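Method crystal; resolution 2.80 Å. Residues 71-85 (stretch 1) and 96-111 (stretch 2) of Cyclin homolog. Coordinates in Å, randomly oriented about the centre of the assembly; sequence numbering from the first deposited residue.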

ATOM      1  N   SER A  71       1.075   9.735  -8.145  1.00 69.37           N
ATOM      2  CA  SER A  71      -0.190   9.079  -7.900  1.00 69.67           C
ATOM      3  C   SER A  71      -1.126   9.795  -6.889  1.00 69.89           C
ATOM      4  O   SER A  71      -2.302   9.420  -6.734  1.00 70.14           O
ATOM      5  CB  SER A  71       0.043   7.618  -7.561  1.00 68.73           C
ATOM      6  OG  SER A  71      -0.185   7.500  -6.211  1.00 70.48           O
ATOM      7  N   VAL A  72      -0.630  10.844  -6.240  1.00 69.87           N
ATOM      8  CA  VAL A  72      -1.466  11.679  -5.364  1.00 69.66           C
ATOM      9  C   VAL A  72      -2.673  12.315  -6.068  1.00 69.97           C
ATOM     10  O   VAL A  72      -3.797  12.342  -5.537  1.00 70.23           O
ATOM     11  CB  VAL A  72      -0.639  12.808  -4.751  1.00 69.50           C
ATOM     12  CG1 VAL A  72      -1.511  13.672  -3.836  1.00 68.37           C
ATOM     13  CG2 VAL A  72       0.550  12.224  -3.999  1.00 69.23           C
ATOM     14  N   PHE A  73      -2.447  12.847  -7.260  1.00 69.81           N
ATOM     15  CA  PHE A  73      -3.513  13.563  -7.921  1.00 70.01           C
ATOM     16  C   PHE A  73      -4.663  12.648  -8.354  1.00 70.46           C
ATOM     17  O   PHE A  73      -5.811  12.933  -8.014  1.00 71.07           O
ATOM     18  CB  PHE A  73      -3.008  14.440  -9.072  1.00 69.84           C
ATOM     19  CG  PHE A  73      -4.090  15.211  -9.745  1.00 70.08           C
ATOM     20  CD1 PHE A  73      -4.820  16.163  -9.044  1.00 70.17           C
ATOM     21  CD2 PHE A  73      -4.405  14.969 -11.073  1.00 70.12           C
ATOM     22  CE1 PHE A  73      -5.830  16.884  -9.667  1.00 70.29           C
ATOM     23  CE2 PHE A  73      -5.408  15.690 -11.697  1.00 69.19           C
ATOM     24  CZ  PHE A  73      -6.123  16.641 -10.997  1.00 69.58           C
ATOM     25  N   PRO A  74      -4.395  11.579  -9.104  1.00 70.54           N
ATOM     26  CA  PRO A  74      -5.457  10.656  -9.451  1.00 70.47           C
ATOM     27  C   PRO A  74      -6.289  10.255  -8.227  1.00 70.68           C
ATOM     28  O   PRO A  74      -7.535  10.293  -8.285  1.00 70.45           O
ATOM     29  CB  PRO A  74      -4.696   9.470 -10.033  1.00 70.16           C
ATOM     30  CG  PRO A  74      -3.578  10.110 -10.712  1.00 70.61           C
ATOM     31  CD  PRO A  74      -3.116  11.174  -9.730  1.00 70.70           C
ATOM     32  N   LEU A  75      -5.611   9.924  -7.126  1.00 70.55           N
ATOM     33  CA  LEU A  75      -6.302   9.430  -5.936  1.00 70.44           C
ATOM     34  C   LEU A  75      -7.133  10.528  -5.323  1.00 70.54           C
ATOM     35  O   LEU A  75      -8.277  10.306  -4.930  1.00 71.10           O
ATOM     36  CB  LEU A  75      -5.311   8.872  -4.926  1.00 70.23           C
ATOM     37  CG  LEU A  75      -5.722   7.942  -3.788  1.00 70.16           C
ATOM     38  CD1 LEU A  75      -5.943   8.732  -2.548  1.00 70.80           C
ATOM     39  CD2 LEU A  75      -6.946   7.104  -4.108  1.00 71.09           C
ATOM     40  N   SER A  76      -6.571  11.725  -5.280  1.00 70.36           N
ATOM     41  CA  SER A  76      -7.284  12.862  -4.733  1.00 70.30           C
ATOM     42  C   SER A  76      -8.516  13.228  -5.581  1.00 69.68           C
ATOM     43  O   SER A  76      -9.459  13.805  -5.057  1.00 69.82           O
ATOM     44  CB  SER A  76      -6.338  14.052  -4.622  1.00 70.40           C
ATOM     45  OG  SER A  76      -6.335  14.756  -5.864  1.00 73.52           O
ATOM     46  N   VAL A  77      -8.492  12.912  -6.881  1.00 69.11           N
ATOM     47  CA  VAL A  77      -9.661  13.053  -7.757  1.00 68.92           C
ATOM     48  C   VAL A  77     -10.720  11.991  -7.428  1.00 69.30           C
ATOM     49  O   VAL A  77     -11.921  12.268  -7.337  1.00 69.15           O
ATOM     50  CB  VAL A  77      -9.264  12.926  -9.235  1.00 68.60           C
ATOM     51  CG1 VAL A  77     -10.477  12.864 -10.121  1.00 68.13           C
ATOM     52  CG2 VAL A  77      -8.414  14.102  -9.665  1.00 70.56           C
ATOM     53  N   SER A  78     -10.252  10.761  -7.249  1.00 69.90           N
ATOM     54  CA  SER A  78     -11.098   9.660  -6.906  1.00 69.65           C
ATOM     55  C   SER A  78     -11.832   9.968  -5.626  1.00 69.56           C
ATOM     56  O   SER A  78     -13.065   9.866  -5.588  1.00 69.99           O
ATOM     57  CB  SER A  78     -10.263   8.421  -6.723  1.00 69.80           C
ATOM     58  OG  SER A  78     -11.114   7.327  -6.444  1.00 72.44           O
ATOM     59  N   ILE A  79     -11.090  10.370  -4.591  1.00 69.16           N
ATOM     60  CA  ILE A  79     -11.692  10.689  -3.287  1.00 68.66           C
ATOM     61  C   ILE A  79     -12.763  11.750  -3.441  1.00 68.80           C
ATOM     62  O   ILE A  79     -13.839  11.629  -2.858  1.00 68.18           O
ATOM     63  CB  ILE A  79     -10.640  11.149  -2.258  1.00 68.58           C
ATOM     64  CG1 ILE A  79      -9.789   9.977  -1.768  1.00 67.41           C
ATOM     65  CG2 ILE A  79     -11.303  11.800  -1.054  1.00 68.24           C
ATOM     66  CD1 ILE A  79      -8.621  10.429  -0.939  1.00 65.51           C
ATOM     67  N   LEU A  80     -12.464  12.771  -4.247  1.00 69.53           N
ATOM     68  CA  LEU A  80     -13.373  13.904  -4.464  1.00 69.98           C
ATOM     69  C   LEU A  80     -14.694  13.429  -5.042  1.00 70.20           C
ATOM     70  O   LEU A  80     -15.741  13.688  -4.448  1.00 70.16           O
ATOM     71  CB  LEU A  80     -12.739  14.982  -5.351  1.00 69.92           C
ATOM     72  CG  LEU A  80     -13.683  16.032  -5.974  1.00 71.19           C
ATOM     73  CD1 LEU A  80     -14.170  17.058  -4.939  1.00 71.91           C
ATOM     74  CD2 LEU A  80     -13.058  16.751  -7.179  1.00 70.17           C
ATOM     75  N   ASP A  81     -14.649  12.713  -6.167  1.00 70.71           N
ATOM     76  CA  ASP A  81     -15.886  12.199  -6.793  1.00 71.38           C
ATOM     77  C   ASP A  81     -16.692  11.303  -5.856  1.00 71.36           C
ATOM     78  O   ASP A  81     -17.864  11.581  -5.590  1.00 71.30           O
ATOM     79  CB  ASP A  81     -15.600  11.477  -8.113  1.00 71.57           C
ATOM     80  CG  ASP A  81     -15.027  12.405  -9.171  1.00 73.46           C
ATOM     81  OD1 ASP A  81     -15.347  13.620  -9.143  1.00 72.75           O
ATOM     82  OD2 ASP A  81     -14.236  12.001 -10.064  1.00 75.97           O
ATOM     83  N   ARG A  82     -16.058  10.247  -5.344  1.00 71.28           N
ATOM     84  CA  ARG A  82     -16.691   9.368  -4.363  1.00 70.99           C
ATOM     85  C   ARG A  82     -17.376  10.168  -3.272  1.00 71.11           C
ATOM     86  O   ARG A  82     -18.552   9.954  -3.005  1.00 71.30           O
ATOM     87  CB  ARG A  82     -15.670   8.421  -3.736  1.00 70.81           C
ATOM     88  CG  ARG A  82     -15.394   7.167  -4.543  1.00 70.77           C
ATOM     89  CD  ARG A  82     -14.403   6.226  -3.881  1.00 71.14           C
ATOM     90  NE  ARG A  82     -13.025   6.642  -4.120  1.00 72.67           N
ATOM     91  CZ  ARG A  82     -11.979   6.265  -3.391  1.00 73.39           C
ATOM     92  NH1 ARG A  82     -12.139   5.458  -2.343  1.00 73.81           N
ATOM     93  NH2 ARG A  82     -10.758   6.701  -3.711  1.00 73.16           N
ATOM     94  N   TYR A  83     -16.639  11.096  -2.659  1.00 71.55           N
ATOM     95  CA  TYR A  83     -17.172  11.958  -1.601  1.00 71.83           C
ATOM     96  C   TYR A  83     -18.388  12.741  -2.060  1.00 72.38           C
ATOM     97  O   TYR A  83     -19.332  12.930  -1.296  1.00 72.57           O
ATOM     98  CB  TYR A  83     -16.113  12.935  -1.073  1.00 71.57           C
ATOM     99  CG  TYR A  83     -16.672  13.892  -0.050  1.00 71.35           C
ATOM    100  CD1 TYR A  83     -16.982  13.454   1.243  1.00 72.08           C
ATOM    101  CD2 TYR A  83     -16.933  15.227  -0.374  1.00 70.58           C
ATOM    102  CE1 TYR A  83     -17.538  14.334   2.198  1.00 72.33           C
ATOM    103  CE2 TYR A  83     -17.485  16.118   0.573  1.00 70.56           C
ATOM    104  CZ  TYR A  83     -17.784  15.663   1.855  1.00 71.29           C
ATOM    105  OH  TYR A  83     -18.307  16.516   2.802  1.00 70.40           O
ATOM    106  N   LEU A  84     -18.368  13.200  -3.304  1.00 73.18           N
ATOM    107  CA  LEU A  84     -19.466  14.022  -3.807  1.00 73.77           C
ATOM    108  C   LEU A  84     -20.588  13.213  -4.449  1.00 74.64           C
ATOM    109  O   LEU A  84     -21.434  13.783  -5.146  1.00 74.70           O
ATOM    110  CB  LEU A  84     -18.964  15.133  -4.741  1.00 73.48           C
ATOM    111  CG  LEU A  84     -18.230  16.317  -4.104  1.00 72.29           C
ATOM    112  CD1 LEU A  84     -17.747  17.218  -5.193  1.00 73.13           C
ATOM    113  CD2 LEU A  84     -19.096  17.103  -3.137  1.00 71.08           C
ATOM    114  N   CYS A  85     -20.582  11.894  -4.217  1.00 75.75           N
ATOM    115  CA  CYS A  85     -21.765  11.047  -4.448  1.00 77.18           C
ATOM    116  C   CYS A  85     -22.554  10.912  -3.156  1.00 77.23           C
ATOM    117  O   CYS A  85     -23.689  10.446  -3.168  1.00 77.33           O
ATOM    118  CB  CYS A  85     -21.394   9.643  -4.914  1.00 77.26           C
ATOM    119  SG  CYS A  85     -20.310   9.550  -6.355  1.00 82.41           S
ATOM    120  N   LYS A  96     -12.583  24.178  -0.291  1.00 69.96           N
ATOM    121  CA  LYS A  96     -12.275  23.501   0.965  1.00 69.90           C
ATOM    122  C   LYS A  96     -12.320  21.990   0.779  1.00 70.11           C
ATOM    123  O   LYS A  96     -11.476  21.260   1.294  1.00 70.04           O
ATOM    124  CB  LYS A  96     -13.266  23.926   2.042  1.00 69.78           C
ATOM    125  CG  LYS A  96     -12.852  23.589   3.458  1.00 69.72           C
ATOM    126  CD  LYS A  96     -13.493  24.550   4.452  1.00 70.69           C
ATOM    127  CE  LYS A  96     -14.953  24.229   4.727  1.00 70.92           C
ATOM    128  NZ  LYS A  96     -15.083  23.248   5.832  1.00 72.59           N
ATOM    129  N   ILE A  97     -13.304  21.524   0.019  1.00 70.44           N
ATOM    130  CA  ILE A  97     -13.461  20.090  -0.195  1.00 70.66           C
ATOM    131  C   ILE A  97     -12.245  19.552  -0.928  1.00 70.72           C
ATOM    132  O   ILE A  97     -11.604  18.600  -0.463  1.00 70.93           O
ATOM    133  CB  ILE A  97     -14.775  19.775  -0.968  1.00 70.70           C
ATOM    134  CG1 ILE A  97     -15.996  20.172  -0.117  1.00 70.78           C
ATOM    135  CG2 ILE A  97     -14.822  18.293  -1.339  1.00 70.00           C
ATOM    136  CD1 ILE A  97     -17.340  20.156  -0.847  1.00 70.57           C
ATOM    137  N   GLY A  98     -11.928  20.186  -2.058  1.00 70.55           N
ATOM    138  CA  GLY A  98     -10.843  19.749  -2.922  1.00 70.31           C
ATOM    139  C   GLY A  98      -9.506  19.864  -2.228  1.00 70.08           C
ATOM    140  O   GLY A  98      -8.584  19.091  -2.498  1.00 70.23           O
ATOM    141  N   ALA A  99      -9.401  20.846  -1.339  1.00 69.82           N
ATOM    142  CA  ALA A  99      -8.206  21.025  -0.534  1.00 69.29           C
ATOM    143  C   ALA A  99      -8.029  19.822   0.372  1.00 68.76           C
ATOM    144  O   ALA A  99      -6.931  19.312   0.485  1.00 69.21           O
ATOM    145  CB  ALA A  99      -8.281  22.307   0.285  1.00 69.37           C
ATOM    146  N   ALA A 100      -9.105  19.357   0.996  1.00 68.13           N
ATOM    147  CA  ALA A 100      -8.999  18.246   1.938  1.00 67.47           C
ATOM    148  C   ALA A 100      -8.850  16.882   1.267  1.00 67.24           C
ATOM    149  O   ALA A 100      -8.426  15.915   1.910  1.00 67.31           O
ATOM    150  CB  ALA A 100     -10.150  18.250   2.897  1.00 67.54           C
ATOM    151  N   CYS A 101      -9.189  16.801  -0.018  1.00 66.80           N
ATOM    152  CA  CYS A 101      -8.928  15.593  -0.791  1.00 66.88           C
ATOM    153  C   CYS A 101      -7.438  15.432  -1.058  1.00 66.58           C
ATOM    154  O   CYS A 101      -6.867  14.380  -0.765  1.00 67.33           O
ATOM    155  CB  CYS A 101      -9.726  15.588  -2.081  1.00 66.79           C
ATOM    156  SG  CYS A 101     -11.499  15.706  -1.742  1.00 70.24           S
ATOM    157  N   VAL A 102      -6.794  16.474  -1.570  1.00 65.94           N
ATOM    158  CA  VAL A 102      -5.339  16.480  -1.733  1.00 65.10           C
ATOM    159  C   VAL A 102      -4.641  16.190  -0.406  1.00 64.92           C
ATOM    160  O   VAL A 102      -3.621  15.504  -0.381  1.00 64.89           O
ATOM    161  CB  VAL A 102      -4.837  17.823  -2.314  1.00 64.80           C
ATOM    162  CG1 VAL A 102      -3.330  17.940  -2.219  1.00 63.89           C
ATOM    163  CG2 VAL A 102      -5.270  17.954  -3.750  1.00 65.10           C
ATOM    164  N   LEU A 103      -5.182  16.706   0.697  1.00 64.78           N
ATOM    165  CA  LEU A 103      -4.589  16.433   1.996  1.00 64.79           C
ATOM    166  C   LEU A 103      -4.632  14.925   2.259  1.00 65.28           C
ATOM    167  O   LEU A 103      -3.584  14.317   2.505  1.00 65.62           O
ATOM    168  CB  LEU A 103      -5.240  17.236   3.134  1.00 64.69           C
ATOM    169  CG  LEU A 103      -4.619  17.057   4.537  1.00 64.20           C
ATOM    170  CD1 LEU A 103      -3.209  17.598   4.611  1.00 63.89           C
ATOM    171  CD2 LEU A 103      -5.449  17.719   5.606  1.00 64.01           C
ATOM    172  N   ILE A 104      -5.818  14.318   2.159  1.00 64.96           N
ATOM    173  CA  ILE A 104      -5.941  12.883   2.409  1.00 65.04           C
ATOM    174  C   ILE A 104      -5.051  12.085   1.450  1.00 65.05           C
ATOM    175  O   ILE A 104      -4.296  11.198   1.893  1.00 64.94           O
ATOM    176  CB  ILE A 104      -7.436  12.415   2.388  1.00 65.30           C
ATOM    177  CG1 ILE A 104      -8.182  12.960   3.611  1.00 65.34           C
ATOM    178  CG2 ILE A 104      -7.545  10.906   2.433  1.00 64.42           C
ATOM    179  CD1 ILE A 104      -9.665  13.082   3.431  1.00 64.73           C
ATOM    180  N   GLY A 105      -5.126  12.438   0.160  1.00 64.83           N
ATOM    181  CA  GLY A 105      -4.367  11.793  -0.920  1.00 64.54           C
ATOM    182  C   GLY A 105      -2.872  11.825  -0.680  1.00 65.02           C
ATOM    183  O   GLY A 105      -2.209  10.780  -0.669  1.00 65.59           O
ATOM    184  N   SER A 106      -2.341  13.015  -0.435  1.00 65.09           N
ATOM    185  CA  SER A 106      -0.920  13.161  -0.216  1.00 65.81           C
ATOM    186  C   SER A 106      -0.497  12.347   1.004  1.00 66.36           C
ATOM    187  O   SER A 106       0.571  11.740   1.023  1.00 66.11           O
ATOM    188  CB  SER A 106      -0.560  14.624  -0.030  1.00 65.96           C
ATOM    189  OG  SER A 106      -0.830  15.035   1.293  1.00 66.55           O
ATOM    190  N   LYS A 107      -1.360  12.318   2.011  1.00 67.05           N
ATOM    191  CA  LYS A 107      -1.108  11.538   3.193  1.00 67.62           C
ATOM    192  C   LYS A 107      -1.014  10.051   2.895  1.00 68.25           C
ATOM    193  O   LYS A 107      -0.412   9.308   3.666  1.00 68.88           O
ATOM    194  CB  LYS A 107      -2.180  11.796   4.248  1.00 67.55           C
ATOM    195  CG  LYS A 107      -1.900  12.991   5.139  1.00 67.46           C
ATOM    196  CD  LYS A 107      -2.895  13.028   6.284  1.00 67.30           C
ATOM    197  CE  LYS A 107      -2.843  14.326   7.039  1.00 66.36           C
ATOM    198  NZ  LYS A 107      -3.884  14.305   8.086  1.00 66.74           N
ATOM    199  N   ILE A 108      -1.595   9.598   1.790  1.00 68.98           N
ATOM    200  CA  ILE A 108      -1.591   8.145   1.508  1.00 69.37           C
ATOM    201  C   ILE A 108      -0.572   7.742   0.439  1.00 69.63           C
ATOM    202  O   ILE A 108       0.089   6.723   0.603  1.00 69.56           O
ATOM    203  CB  ILE A 108      -3.011   7.620   1.121  1.00 69.43           C
ATOM    204  CG1 ILE A 108      -3.984   7.825   2.275  1.00 69.22           C
ATOM    205  CG2 ILE A 108      -2.959   6.143   0.700  1.00 67.55           C
ATOM    206  CD1 ILE A 108      -5.432   7.660   1.868  1.00 70.00           C
ATOM    207  N   ARG A 109      -0.453   8.523  -0.642  1.00 69.20           N
ATOM    208  CA  ARG A 109       0.361   8.100  -1.774  1.00 69.60           C
ATOM    209  C   ARG A 109       1.704   8.816  -1.924  1.00 70.30           C
ATOM    210  O   ARG A 109       2.323   8.753  -2.985  1.00 70.67           O
ATOM    211  CB  ARG A 109      -0.434   8.219  -3.077  1.00 69.50           C
ATOM    212  CG  ARG A 109      -1.486   7.115  -3.314  1.00 69.82           C
ATOM    213  CD  ARG A 109      -0.920   5.730  -3.670  1.00 67.07           C
ATOM    214  NE  ARG A 109      -2.007   4.819  -4.015  1.00 67.68           N
ATOM    215  CZ  ARG A 109      -2.157   4.216  -5.198  1.00 67.52           C
ATOM    216  NH1 ARG A 109      -1.283   4.406  -6.162  1.00 67.69           N
ATOM    217  NH2 ARG A 109      -3.184   3.412  -5.422  1.00 67.55           N
ATOM    218  N   THR A 110       2.165   9.482  -0.871  1.00 70.95           N
ATOM    219  CA  THR A 110       3.396  10.272  -0.952  1.00 71.74           C
ATOM    220  C   THR A 110       4.156  10.322   0.385  1.00 72.03           C
ATOM    221  O   THR A 110       3.578  10.154   1.462  1.00 72.05           O
ATOM    222  CB  THR A 110       3.088  11.697  -1.514  1.00 71.93           C
ATOM    223  OG1 THR A 110       4.078  12.080  -2.482  1.00 71.42           O
ATOM    224  CG2 THR A 110       3.180  12.766  -0.426  1.00 72.51           C
ATOM    225  N   VAL A 111       5.457  10.545   0.309  1.00 72.42           N
ATOM    226  CA  VAL A 111       6.317  10.287   1.458  1.00 73.20           C
ATOM    227  C   VAL A 111       6.324  11.492   2.395  1.00 73.97           C
ATOM    228  O   VAL A 111       6.414  11.350   3.607  1.00 74.37           O
ATOM    229  CB  VAL A 111       7.748   9.837   1.019  1.00 72.63           C
ATOM    230  CG1 VAL A 111       8.369  10.851   0.090  1.00 72.52           C
ATOM    231  CG2 VAL A 111       8.637   9.623   2.200  1.00 73.07           C
TER

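What does the N-terminal part of stretch 2 find on its neighbour? The helix of stretch 2 runs at 131° to helix 72-83, N-to-C directions compared, so its early residues meet the late residues of stretch 1. I97 points toward stretch 1 and touches three side chains near its end: its CG2 lies 3.9 Å from L80 CD1 and 3.8 Å from Y83 CD2, while its CD1 is 4.2 Å from L84 CD2. All of this is apolar packing, and CG2 sits oblique to the Y83 ring. One turn of helix separates I97 from C101, the next residue to reach across.

How does C101 fit against the opposing helix? Its CB comes within 3.5 Å of the backbone O of S76, and its sulfur is held among aliphatic atoms, with SG 4.0 Å from I79 CG2 and 3.9 Å from L80 CB. The S76 oxygen is already engaged within its own helix, where it accepts from L80 N at 3.3 Å. C101 CB thus packs against an oxygen that already has a hydrogen bond. Beside it, V102 CA lies 3.9 Å from S76 CB. The hydroxyl of S76 turns back to its own helix, its OG donating to F73 O at 2.9 Å. Farther along, I104 CG2 packs on I79 CD1 at 3.6 Å.

Why can the helices come so near at G105? Their axes approach to 8.2 Å, and the CA atoms of S76 and G105 are just 4.9 Å apart. G105 has no side chain; a CB placed there would point toward stretch 1 and fall 3.3 Å from S76 CB, a tight fit, and 3.4 Å from V72 O. L75 CD1 also rests 3.8 Å from G105 CA. Just after it, S106 N lies 3.6 Å from V72 CG1.

What holds the far end of the contact? Here late residues of stretch 2 meet the start of stretch 1. R109 points toward it and loses 81 Å² of surface to it, the most of any residue in stretch 2. Its CD lies 3.2 Å from S71 OG, and its NH1 donates a weak hydrogen bond to S71 OG, 3.3 Å long with an angle of 133°. This is the only hydrogen bond between the stretches. The guanidinium has further partners elsewhere in the structure. Finally, T110 CB meets V72 CG2 at 3.6 Å, closing a contact built mainly on apolar packing.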